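Local coordinates for putative esterase (Sulfolobus solfataricus P2, PDB 2RAU), which binds calcium ions and probably hydrolyses ester bonds as a lipase-like member of the alpha/beta-hydrolase clan, at residues P14-D19 and Y76-Y81; K262-P267 and V332-N337; K203-I208 and W276-S281. All coordinates share one frame; numbering follows the deposited sequence.

Contact 1 of 3, residues P14-D19 and Y76-Y81; sequences PILGND and YTIPDY
N18 and L16 belong to a type II beta turn, I15 to N18, into which strand 13-15 of the large mixed sheet runs, and through it they meet the irregular chain at I78-Y81. The polar part rests on the N18 amide. ND2 donates to P79 O at 2.9 Å, with an N-H...O angle of 157°; the acceptor lies in the amide plane, whereas ND2 stands well above the plane of the P79 carbonyl. The same nitrogen also donates to L16 O, 3.0 Å away, within its own turn. Two acceptors thus grip ND2 and fix the rotation of the amide, while OD1 accepts a hydrogen bond from a water, which in turn accepts one from the backbone N of Y81. Chi1 of -64° sets CG beside the backbone N, anti to the carbonyl carbon, and the side chain heads toward P79 and Y81 from its CB on.

The apolar part is carried by L16, whose side chain crosses the P79 ring at about a right angle, CD2 resting 3.6 Å from P79 CD. Next to it, I78 CG2 lies 3.8 Å from G17 CA. A beta carbon on G17 would collide with that methyl, and the positive phi of G17 (74°) suits glycine as well. L87 of helix 85-91 packs against I15, N18, P79 and Y81. At the Y81 end the amide and phenol planes are nearly perpendicular, and N18 OD1 sits at the ring edge, 3.5 Å from Y81 CB.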
loop_
_atom_site.group_PDB
_atom_site.type_symbol
_atom_site.label_atom_id
_atom_site.label_comp_id
_atom_site.label_asym_id
_atom_site.label_seq_id
_atom_site.Cartn_x
_atom_site.Cartn_y
_atom_site.Cartn_z
ATOM N N PRO A 14 -0.061 -14.594 -16.873
ATOM C CA PRO A 14 -1.034 -13.541 -17.231
ATOM C C PRO A 14 -1.961 -13.104 -16.086
ATOM O O PRO A 14 -2.346 -13.886 -15.225
ATOM C CB PRO A 14 -1.817 -14.158 -18.412
ATOM C CG PRO A 14 -0.858 -15.079 -19.028
ATOM C CD PRO A 14 -0.111 -15.702 -17.840
ATOM N N ILE A 15 -2.247 -11.815 -16.033
ATOM C CA ILE A 15 -3.033 -11.228 -14.938
ATOM C C ILE A 15 -4.514 -11.309 -15.327
ATOM O O ILE A 15 -4.874 -10.996 -16.450
ATOM C CB ILE A 15 -2.553 -9.793 -14.658
ATOM C CG1 ILE A 15 -1.087 -9.845 -14.176
ATOM C CG2 ILE A 15 -3.517 -9.087 -13.715
ATOM C CD1 ILE A 15 -0.384 -8.506 -13.931
ATOM N N LEU A 16 -5.346 -11.791 -14.426
ATOM C CA LEU A 16 -6.771 -11.923 -14.724
ATOM C C LEU A 16 -7.339 -10.604 -15.198
ATOM O O LEU A 16 -7.064 -9.551 -14.614
ATOM C CB LEU A 16 -7.557 -12.451 -13.536
ATOM C CG LEU A 16 -7.941 -11.574 -12.335
ATOM C CD1 LEU A 16 -9.046 -12.263 -11.480
ATOM C CD2 LEU A 16 -6.707 -11.150 -11.481
ATOM N N GLY A 17 -8.086 -10.675 -16.305
ATOM C CA GLY A 17 -8.718 -9.512 -16.918
ATOM C C GLY A 17 -7.789 -8.584 -17.659
ATOM O O GLY A 17 -8.227 -7.573 -18.193
ATOM N N ASN A 18 -6.498 -8.922 -17.685
ATOM C CA ASN A 18 -5.476 -8.062 -18.264
ATOM C C ASN A 18 -4.457 -8.954 -18.901
ATOM O O ASN A 18 -3.308 -9.010 -18.474
ATOM C CB ASN A 18 -4.836 -7.215 -17.169
ATOM C CG ASN A 18 -5.809 -6.256 -16.526
ATOM O OD1 ASN A 18 -5.953 -5.149 -17.011
ATOM N ND2 ASN A 18 -6.529 -6.696 -15.458
ATOM N N ASP A 19 -4.837 -9.629 -19.979
ATOM C CA ASP A 19 -3.945 -10.663 -20.512
ATOM C C ASP A 19 -2.747 -10.166 -21.360
ATOM O O ASP A 19 -1.932 -10.971 -21.818
ATOM C CB ASP A 19 -4.735 -11.732 -21.263
ATOM C CG ASP A 19 -5.443 -11.197 -22.450
ATOM O OD1 ASP A 19 -5.019 -10.158 -23.013
ATOM O OD2 ASP A 19 -6.471 -11.815 -22.807
ATOM N N TYR A 76 -11.592 -11.304 -5.176
ATOM C CA TYR A 76 -12.758 -10.528 -4.813
ATOM C C TYR A 76 -13.330 -9.720 -5.973
ATOM O O TYR A 76 -14.483 -9.304 -5.911
ATOM C CB TYR A 76 -12.408 -9.599 -3.626
ATOM C CG TYR A 76 -12.175 -10.363 -2.357
ATOM C CD1 TYR A 76 -13.247 -10.823 -1.622
ATOM C CD2 TYR A 76 -10.875 -10.679 -1.914
ATOM C CE1 TYR A 76 -13.052 -11.569 -0.463
ATOM C CE2 TYR A 76 -10.682 -11.422 -0.779
ATOM C CZ TYR A 76 -11.757 -11.865 -0.049
ATOM O OH TYR A 76 -11.586 -12.555 1.141
ATOM N N THR A 77 -12.533 -9.484 -7.014
ATOM C CA THR A 77 -12.942 -8.696 -8.174
ATOM C C THR A 77 -12.016 -8.955 -9.353
ATOM O O THR A 77 -11.028 -9.708 -9.235
ATOM C CB THR A 77 -12.939 -7.185 -7.824
ATOM O OG1 THR A 77 -13.652 -6.486 -8.826
ATOM C CG2 THR A 77 -11.552 -6.596 -7.647
ATOM N N ILE A 78 -12.326 -8.364 -10.506
ATOM C CA ILE A 78 -11.413 -8.390 -11.647
ATOM C C ILE A 78 -10.761 -7.029 -11.771
ATOM O O ILE A 78 -11.451 -6.032 -11.944
ATOM C CB ILE A 78 -12.128 -8.723 -12.948
ATOM C CG1 ILE A 78 -12.757 -10.129 -12.844
ATOM C CG2 ILE A 78 -11.134 -8.643 -14.152
ATOM C CD1 ILE A 78 -13.809 -10.383 -13.846
ATOM N N PRO A 79 -9.431 -6.963 -11.676
ATOM C CA PRO A 79 -8.798 -5.647 -11.760
ATOM C C PRO A 79 -8.919 -4.974 -13.111
ATOM O O PRO A 79 -8.864 -5.626 -14.153
ATOM C CB PRO A 79 -7.296 -5.943 -11.517
ATOM C CG PRO A 79 -7.191 -7.366 -11.177
ATOM C CD PRO A 79 -8.465 -8.057 -11.463
ATOM N N ASP A 80 -9.072 -3.659 -13.054
ATOM C CA ASP A 80 -9.160 -2.802 -14.215
ATOM C C ASP A 80 -7.866 -2.000 -14.240
ATOM O O ASP A 80 -7.601 -1.249 -13.310
ATOM C CB ASP A 80 -10.351 -1.878 -14.052
ATOM C CG ASP A 80 -10.608 -1.014 -15.235
ATOM O OD1 ASP A 80 -9.747 -0.854 -16.129
ATOM O OD2 ASP A 80 -11.720 -0.448 -15.259
ATOM N N TYR A 81 -7.092 -2.123 -15.304
ATOM C CA TYR A 81 -5.804 -1.391 -15.412
ATOM C C TYR A 81 -5.984 0.140 -15.306
ATOM O O TYR A 81 -5.103 0.844 -14.856
ATOM C CB TYR A 81 -5.023 -1.737 -16.714
ATOM C CG TYR A 81 -5.447 -0.925 -17.914
ATOM C CD1 TYR A 81 -4.852 0.301 -18.200
ATOM C CD2 TYR A 81 -6.499 -1.341 -18.702
ATOM C CE1 TYR A 81 -5.268 1.058 -19.269
ATOM C CE2 TYR A 81 -6.942 -0.583 -19.754
ATOM C CZ TYR A 81 -6.316 0.606 -20.047
ATOM O OH TYR A 81 -6.778 1.334 -21.109
HETATM O O HOH W 1 -8.195 -4.086 -17.430
#

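Contact 2 of 3, residues K262-P267 and V332-N337; sequences KEDMFP and VYTGEN
D264 OD2 accepts a hydrogen bond from a water at 2.6 Å, which in turn accepts one from the backbone N of E336, bridging helix 262-270 to the loop that leads into helix 338-353 of this alpha/beta-hydrolase fold. OD2 also lies 3.3 Å from G335 CA, so the carboxylate rests against the loop backbone as well. Its other oxygen, OD1, forms a salt bridge with K83. An alanine here would probably leave K83 without its counter-charge and the bridging water without the carboxylate oxygen it donates to.

G335 has a positive phi (97°), and a beta carbon on it would be jammed against the carbonyl oxygen of T334. T334 itself faces the helix with both branches: OG1, anti to the backbone N (chi1 -168°), lies 3.4 Å from D264 CB, and CG2 turns to selenomethionine M265. The M265 chain bends at chi2 and chi3, bringing its end toward the loop, and L246, L330 and D331 pack round it. Just before T334, Y333 meets H329, the probable histidine of a catalytic triad, edge-to-face. The apolar end of the contact is the meeting of two methyls, M265 CE and T334 CG2, 3.6 Å apart.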
loop_
_atom_site.group_PDB
_atom_site.type_symbol
_atom_site.label_atom_id
_atom_site.label_comp_id
_atom_site.label_asym_id
_atom_site.label_seq_id
_atom_site.Cartn_x
_atom_site.Cartn_y
_atom_site.Cartn_z
ATOM N N LYS A 262 -19.002 1.024 -4.395
ATOM C CA LYS A 262 -18.820 -0.231 -3.626
ATOM C C LYS A 262 -18.051 -1.289 -4.383
ATOM O O LYS A 262 -17.315 -2.082 -3.782
ATOM C CB LYS A 262 -20.160 -0.804 -3.138
ATOM C CG LYS A 262 -21.082 -1.351 -4.195
ATOM C CD LYS A 262 -22.413 -1.773 -3.580
ATOM C CE LYS A 262 -23.307 -2.516 -4.567
ATOM N NZ LYS A 262 -23.757 -1.590 -5.589
ATOM N N GLU A 263 -18.229 -1.328 -5.700
ATOM C CA GLU A 263 -17.554 -2.296 -6.561
ATOM C C GLU A 263 -16.033 -2.152 -6.537
ATOM O O GLU A 263 -15.299 -3.126 -6.793
ATOM C CB GLU A 263 -18.051 -2.175 -8.007
ATOM C CG GLU A 263 -19.498 -2.599 -8.235
ATOM C CD GLU A 263 -20.524 -1.606 -7.789
ATOM O OE1 GLU A 263 -20.270 -0.396 -7.636
ATOM O OE2 GLU A 263 -21.628 -2.069 -7.622
ATOM N N ASP A 264 -15.581 -0.938 -6.243
ATOM C CA ASP A 264 -14.146 -0.620 -6.077
ATOM C C ASP A 264 -13.709 -0.763 -4.610
ATOM O O ASP A 264 -12.665 -1.366 -4.321
ATOM C CB ASP A 264 -13.832 0.794 -6.583
ATOM C CG ASP A 264 -14.127 0.957 -8.070
ATOM O OD1 ASP A 264 -13.955 -0.034 -8.821
ATOM O OD2 ASP A 264 -14.544 2.057 -8.502
HETATM N N MSE A 265 -14.521 -0.270 -3.692
HETATM C CA MSE A 265 -14.118 -0.154 -2.271
HETATM C C MSE A 265 -14.171 -1.472 -1.534
HETATM O O MSE A 265 -13.287 -1.782 -0.735
HETATM C CB MSE A 265 -14.948 0.851 -1.501
HETATM C CG MSE A 265 -14.874 2.302 -1.991
HETATM SE SE MSE A 265 -13.070 2.961 -1.615
HETATM C CE MSE A 265 -12.998 4.176 -3.150
ATOM N N PHE A 266 -15.251 -2.201 -1.746
ATOM C CA PHE A 266 -15.461 -3.442 -0.962
ATOM C C PHE A 266 -14.351 -4.485 -1.240
ATOM O O PHE A 266 -13.898 -5.145 -0.284
ATOM C CB PHE A 266 -16.890 -3.997 -1.141
ATOM C CG PHE A 266 -18.001 -3.160 -0.428
ATOM C CD1 PHE A 266 -17.756 -1.886 0.121
ATOM C CD2 PHE A 266 -19.313 -3.608 -0.437
ATOM C CE1 PHE A 266 -18.769 -1.147 0.683
ATOM C CE2 PHE A 266 -20.316 -2.864 0.135
ATOM C CZ PHE A 266 -20.040 -1.659 0.716
ATOM N N PRO A 267 -13.965 -4.686 -2.534
ATOM C CA PRO A 267 -12.831 -5.593 -2.790
ATOM C C PRO A 267 -11.513 -5.232 -2.154
ATOM O O PRO A 267 -10.798 -6.148 -1.765
ATOM C CB PRO A 267 -12.777 -5.701 -4.310
ATOM C CG PRO A 267 -14.150 -5.402 -4.750
ATOM C CD PRO A 267 -14.593 -4.287 -3.808
ATOM N N VAL A 332 -7.764 7.693 -4.112
ATOM C CA VAL A 332 -6.432 7.879 -4.722
ATOM C C VAL A 332 -5.950 6.629 -5.493
ATOM O O VAL A 332 -5.244 6.730 -6.506
ATOM C CB VAL A 332 -5.404 8.340 -3.645
ATOM C CG1 VAL A 332 -4.016 8.602 -4.292
ATOM C CG2 VAL A 332 -5.931 9.638 -2.944
ATOM N N TYR A 333 -6.429 5.470 -5.063
ATOM C CA TYR A 333 -5.979 4.147 -5.503
ATOM C C TYR A 333 -6.921 3.358 -6.404
ATOM O O TYR A 333 -6.555 2.328 -6.918
ATOM C CB TYR A 333 -5.669 3.290 -4.258
ATOM C CG TYR A 333 -4.907 4.042 -3.210
ATOM C CD1 TYR A 333 -3.686 4.622 -3.503
ATOM C CD2 TYR A 333 -5.387 4.152 -1.922
ATOM C CE1 TYR A 333 -2.998 5.375 -2.546
ATOM C CE2 TYR A 333 -4.717 4.882 -0.970
ATOM C CZ TYR A 333 -3.522 5.491 -1.291
ATOM O OH TYR A 333 -2.853 6.219 -0.339
ATOM N N THR A 334 -8.147 3.836 -6.599
ATOM C CA THR A 334 -9.143 3.098 -7.349
ATOM C C THR A 334 -10.238 4.038 -7.874
ATOM O O THR A 334 -10.232 5.255 -7.564
ATOM C CB THR A 334 -9.807 1.967 -6.500
ATOM O OG1 THR A 334 -10.567 1.121 -7.371
ATOM C CG2 THR A 334 -10.711 2.573 -5.355
ATOM N N GLY A 335 -11.112 3.499 -8.739
ATOM C CA GLY A 335 -12.224 4.234 -9.298
ATOM C C GLY A 335 -11.912 4.792 -10.653
ATOM O O GLY A 335 -10.776 5.131 -10.930
ATOM N N GLU A 336 -12.920 4.896 -11.509
ATOM C CA GLU A 336 -12.677 5.319 -12.892
ATOM C C GLU A 336 -12.065 6.714 -13.054
ATOM O O GLU A 336 -11.336 6.957 -14.016
ATOM C CB GLU A 336 -13.945 5.172 -13.720
ATOM C CG GLU A 336 -15.071 6.047 -13.272
ATOM C CD GLU A 336 -16.278 6.005 -14.230
ATOM O OE1 GLU A 336 -16.226 5.264 -15.238
ATOM O OE2 GLU A 336 -17.253 6.737 -13.959
ATOM N N ASN A 337 -12.302 7.606 -12.099
ATOM C CA ASN A 337 -11.736 8.980 -12.181
ATOM C C ASN A 337 -10.263 9.088 -11.748
ATOM O O ASN A 337 -9.583 10.073 -12.039
ATOM C CB ASN A 337 -12.620 9.939 -11.384
ATOM C CG ASN A 337 -14.048 9.930 -11.858
ATOM O OD1 ASN A 337 -15.015 9.592 -11.115
ATOM N ND2 ASN A 337 -14.216 10.289 -13.091
HETATM O O HOH W 2 -15.408 3.306 -10.657
#

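Contact 3 of 3, residues K203-I208 and W276-S281; sequences KGIYVI and WPYRLS
Y278, where strand 275-277 gives way to helix 278-282, reaches across residues I205-I208, and each part of its side chain has a neighbour there. CB lies 3.6 Å from Y206 O, the carbonyl that also accepts the Y278 N-H. Chi1 of -98°, well removed from a staggered value, sets the position of CG; from there the ring lies alongside V207 and I208. Along one side of the ring, CE2 comes within 3.3 Å of V207 O, an oblique approach, and within 3.9 Å of I205 CG2, whose side chain runs beside the phenol in the same direction. Over the face sits I208 CG1, 3.6 Å from the ring centroid and only 10° off the normal, a CH-pi contact in which the isoleucine crosses the tyrosine at about a right angle. At the tip, OH accepts a hydrogen bond from the backbone N of E193, and M200 of helix 197-203 packs against the same side chain.

The isoleucine is shared between two aromatic residues: its CD1 lies at the edge of the W276 indole, 4.3 Å from CD1 of that ring. F153 meets the same indole edge-to-face.

The backbones pair as well. I208 N donates to W276 O at 2.8 Å in a nearly straight bond (167°), and W276 N returns a more bent one to I208 O. W276 O also receives a CA-H...O contact from V207. A water joins Y206 O to R279 N, carrying the connection into the helix. With V207 and P277 as the adjoining non-hydrogen-bonded pair, this is a two-stranded antiparallel sheet within the long insertion between strands 170-176 and 297-302, consistent with the cap region of alpha/beta hydrolases.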
loop_
_atom_site.group_PDB
_atom_site.type_symbol
_atom_site.label_atom_id
_atom_site.label_comp_id
_atom_site.label_asym_id
_atom_site.label_seq_id
_atom_site.Cartn_x
_atom_site.Cartn_y
_atom_site.Cartn_z
ATOM N N LYS A 203 0.888 -6.250 28.009
ATOM C CA LYS A 203 -0.473 -6.644 27.669
ATOM C C LYS A 203 -0.593 -7.785 26.659
ATOM O O LYS A 203 -1.677 -8.333 26.491
ATOM C CB LYS A 203 -1.221 -5.431 27.139
ATOM C CG LYS A 203 -1.445 -4.319 28.174
ATOM C CD LYS A 203 -2.206 -3.162 27.541
ATOM C CE LYS A 203 -2.488 -2.041 28.533
ATOM N NZ LYS A 203 -3.240 -0.937 27.864
ATOM N N GLY A 204 0.484 -8.119 25.956
ATOM C CA GLY A 204 0.442 -9.173 24.958
ATOM C C GLY A 204 -0.404 -8.811 23.751
ATOM O O GLY A 204 -1.169 -9.629 23.296
ATOM N N ILE A 205 -0.273 -7.572 23.264
ATOM C CA ILE A 205 -1.025 -7.067 22.116
ATOM C C ILE A 205 0.035 -6.545 21.186
ATOM O O ILE A 205 0.663 -5.542 21.502
ATOM C CB ILE A 205 -1.987 -5.888 22.491
ATOM C CG1 ILE A 205 -3.012 -6.339 23.549
ATOM C CG2 ILE A 205 -2.717 -5.344 21.249
ATOM C CD1 ILE A 205 -3.811 -5.198 24.134
ATOM N N TYR A 206 0.259 -7.252 20.079
ATOM C CA TYR A 206 1.375 -6.985 19.196
ATOM C C TYR A 206 0.989 -6.410 17.880
ATOM O O TYR A 206 1.858 -5.844 17.206
ATOM C CB TYR A 206 2.226 -8.256 18.982
ATOM C CG TYR A 206 2.853 -8.781 20.238
ATOM C CD1 TYR A 206 4.062 -8.239 20.710
ATOM C CD2 TYR A 206 2.263 -9.807 20.970
ATOM C CE1 TYR A 206 4.645 -8.696 21.844
ATOM C CE2 TYR A 206 2.839 -10.240 22.144
ATOM C CZ TYR A 206 4.015 -9.688 22.560
ATOM O OH TYR A 206 4.602 -10.157 23.681
ATOM N N VAL A 207 -0.298 -6.504 17.537
ATOM C CA VAL A 207 -0.800 -6.141 16.227
ATOM C C VAL A 207 -2.082 -5.310 16.302
ATOM O O VAL A 207 -2.799 -5.360 17.297
ATOM C CB VAL A 207 -1.061 -7.384 15.348
ATOM C CG1 VAL A 207 0.244 -8.147 15.009
ATOM C CG2 VAL A 207 -2.127 -8.305 15.991
ATOM N N ILE A 208 -2.338 -4.554 15.233
ATOM C CA ILE A 208 -3.553 -3.796 15.014
ATOM C C ILE A 208 -4.346 -4.602 13.956
ATOM O O ILE A 208 -3.836 -4.867 12.875
ATOM C CB ILE A 208 -3.291 -2.386 14.408
ATOM C CG1 ILE A 208 -2.199 -1.641 15.190
ATOM C CG2 ILE A 208 -4.637 -1.589 14.301
ATOM C CD1 ILE A 208 -1.495 -0.537 14.384
ATOM N N TRP A 276 -1.338 -5.832 11.427
ATOM C CA TRP A 276 -0.232 -4.914 11.203
ATOM C C TRP A 276 0.505 -4.746 12.531
ATOM O O TRP A 276 -0.121 -4.604 13.530
ATOM C CB TRP A 276 -0.752 -3.563 10.755
ATOM C CG TRP A 276 0.273 -2.623 10.268
ATOM C CD1 TRP A 276 0.780 -1.528 10.929
ATOM C CD2 TRP A 276 0.939 -2.661 8.996
ATOM N NE1 TRP A 276 1.724 -0.891 10.134
ATOM C CE2 TRP A 276 1.833 -1.568 8.947
ATOM C CE3 TRP A 276 0.860 -3.498 7.889
ATOM C CZ2 TRP A 276 2.627 -1.298 7.825
ATOM C CZ3 TRP A 276 1.633 -3.214 6.785
ATOM C CH2 TRP A 276 2.501 -2.123 6.754
ATOM N N PRO A 277 1.853 -4.788 12.529
ATOM C CA PRO A 277 2.562 -4.682 13.783
ATOM C C PRO A 277 2.478 -3.311 14.424
ATOM O O PRO A 277 2.629 -2.263 13.762
ATOM C CB PRO A 277 4.002 -5.021 13.396
ATOM C CG PRO A 277 4.104 -4.527 11.972
ATOM C CD PRO A 277 2.771 -4.921 11.379
ATOM N N TYR A 278 2.200 -3.314 15.718
ATOM C CA TYR A 278 2.293 -2.087 16.524
ATOM C C TYR A 278 3.681 -1.447 16.530
ATOM O O TYR A 278 3.804 -0.237 16.702
ATOM C CB TYR A 278 1.864 -2.338 18.007
ATOM C CG TYR A 278 0.418 -1.940 18.281
ATOM C CD1 TYR A 278 0.045 -0.599 18.318
ATOM C CD2 TYR A 278 -0.563 -2.892 18.531
ATOM C CE1 TYR A 278 -1.271 -0.218 18.575
ATOM C CE2 TYR A 278 -1.869 -2.517 18.762
ATOM C CZ TYR A 278 -2.213 -1.169 18.790
ATOM O OH TYR A 278 -3.520 -0.772 19.009
ATOM N N ARG A 279 4.718 -2.259 16.380
ATOM C CA ARG A 279 6.077 -1.795 16.576
ATOM C C ARG A 279 6.400 -0.571 15.669
ATOM O O ARG A 279 7.019 0.414 16.105
ATOM C CB ARG A 279 7.051 -2.992 16.412
ATOM C CG ARG A 279 8.542 -2.700 16.566
ATOM C CD ARG A 279 8.762 -2.160 17.916
ATOM N NE ARG A 279 10.161 -2.080 18.319
ATOM C CZ ARG A 279 10.735 -2.882 19.218
ATOM N NH1 ARG A 279 10.084 -3.889 19.798
ATOM N NH2 ARG A 279 11.992 -2.673 19.543
ATOM N N LEU A 280 5.932 -0.594 14.432
ATOM C CA LEU A 280 6.230 0.491 13.504
ATOM C C LEU A 280 5.759 1.840 14.041
ATOM O O LEU A 280 6.499 2.811 13.996
ATOM C CB LEU A 280 5.616 0.195 12.132
ATOM C CG LEU A 280 6.321 -0.795 11.218
ATOM C CD1 LEU A 280 5.398 -1.213 10.133
ATOM C CD2 LEU A 280 7.629 -0.199 10.638
ATOM N N SER A 281 4.548 1.887 14.588
ATOM C CA SER A 281 3.992 3.131 15.092
ATOM C C SER A 281 4.558 3.482 16.460
ATOM O O SER A 281 4.626 4.655 16.827
ATOM C CB SER A 281 2.454 3.078 15.117
ATOM O OG SER A 281 1.954 2.078 15.970
HETATM O O HOH W 3 4.583 -5.249 16.545
#

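Contacts 1 and 2 adjoin, their centres about 14 Å apart, and P267 of helix 262-270 joins them: its CB packs 3.7 Å from T77 CG2. Contact 3 stands apart, with its centre about 33 Å from that of contact 1, on the opposite side of the chain's centre, and about 28 Å from that of contact 2. Even so, strand 275-277 is the next regular element after helix 262-270, tying contact 2 to contact 3 along the chain. None of the three touches the calcium site at G142 and E144. Contacts 2 and 3 each come near the probable catalytic machinery, 332-337 through H329 and W276 close to the likely nucleophile elbow. A bound di(hydroxyethyl)ether lies about 5 Å from the I208 side chain, and an unidentified ligand about 4 Å from that of T334.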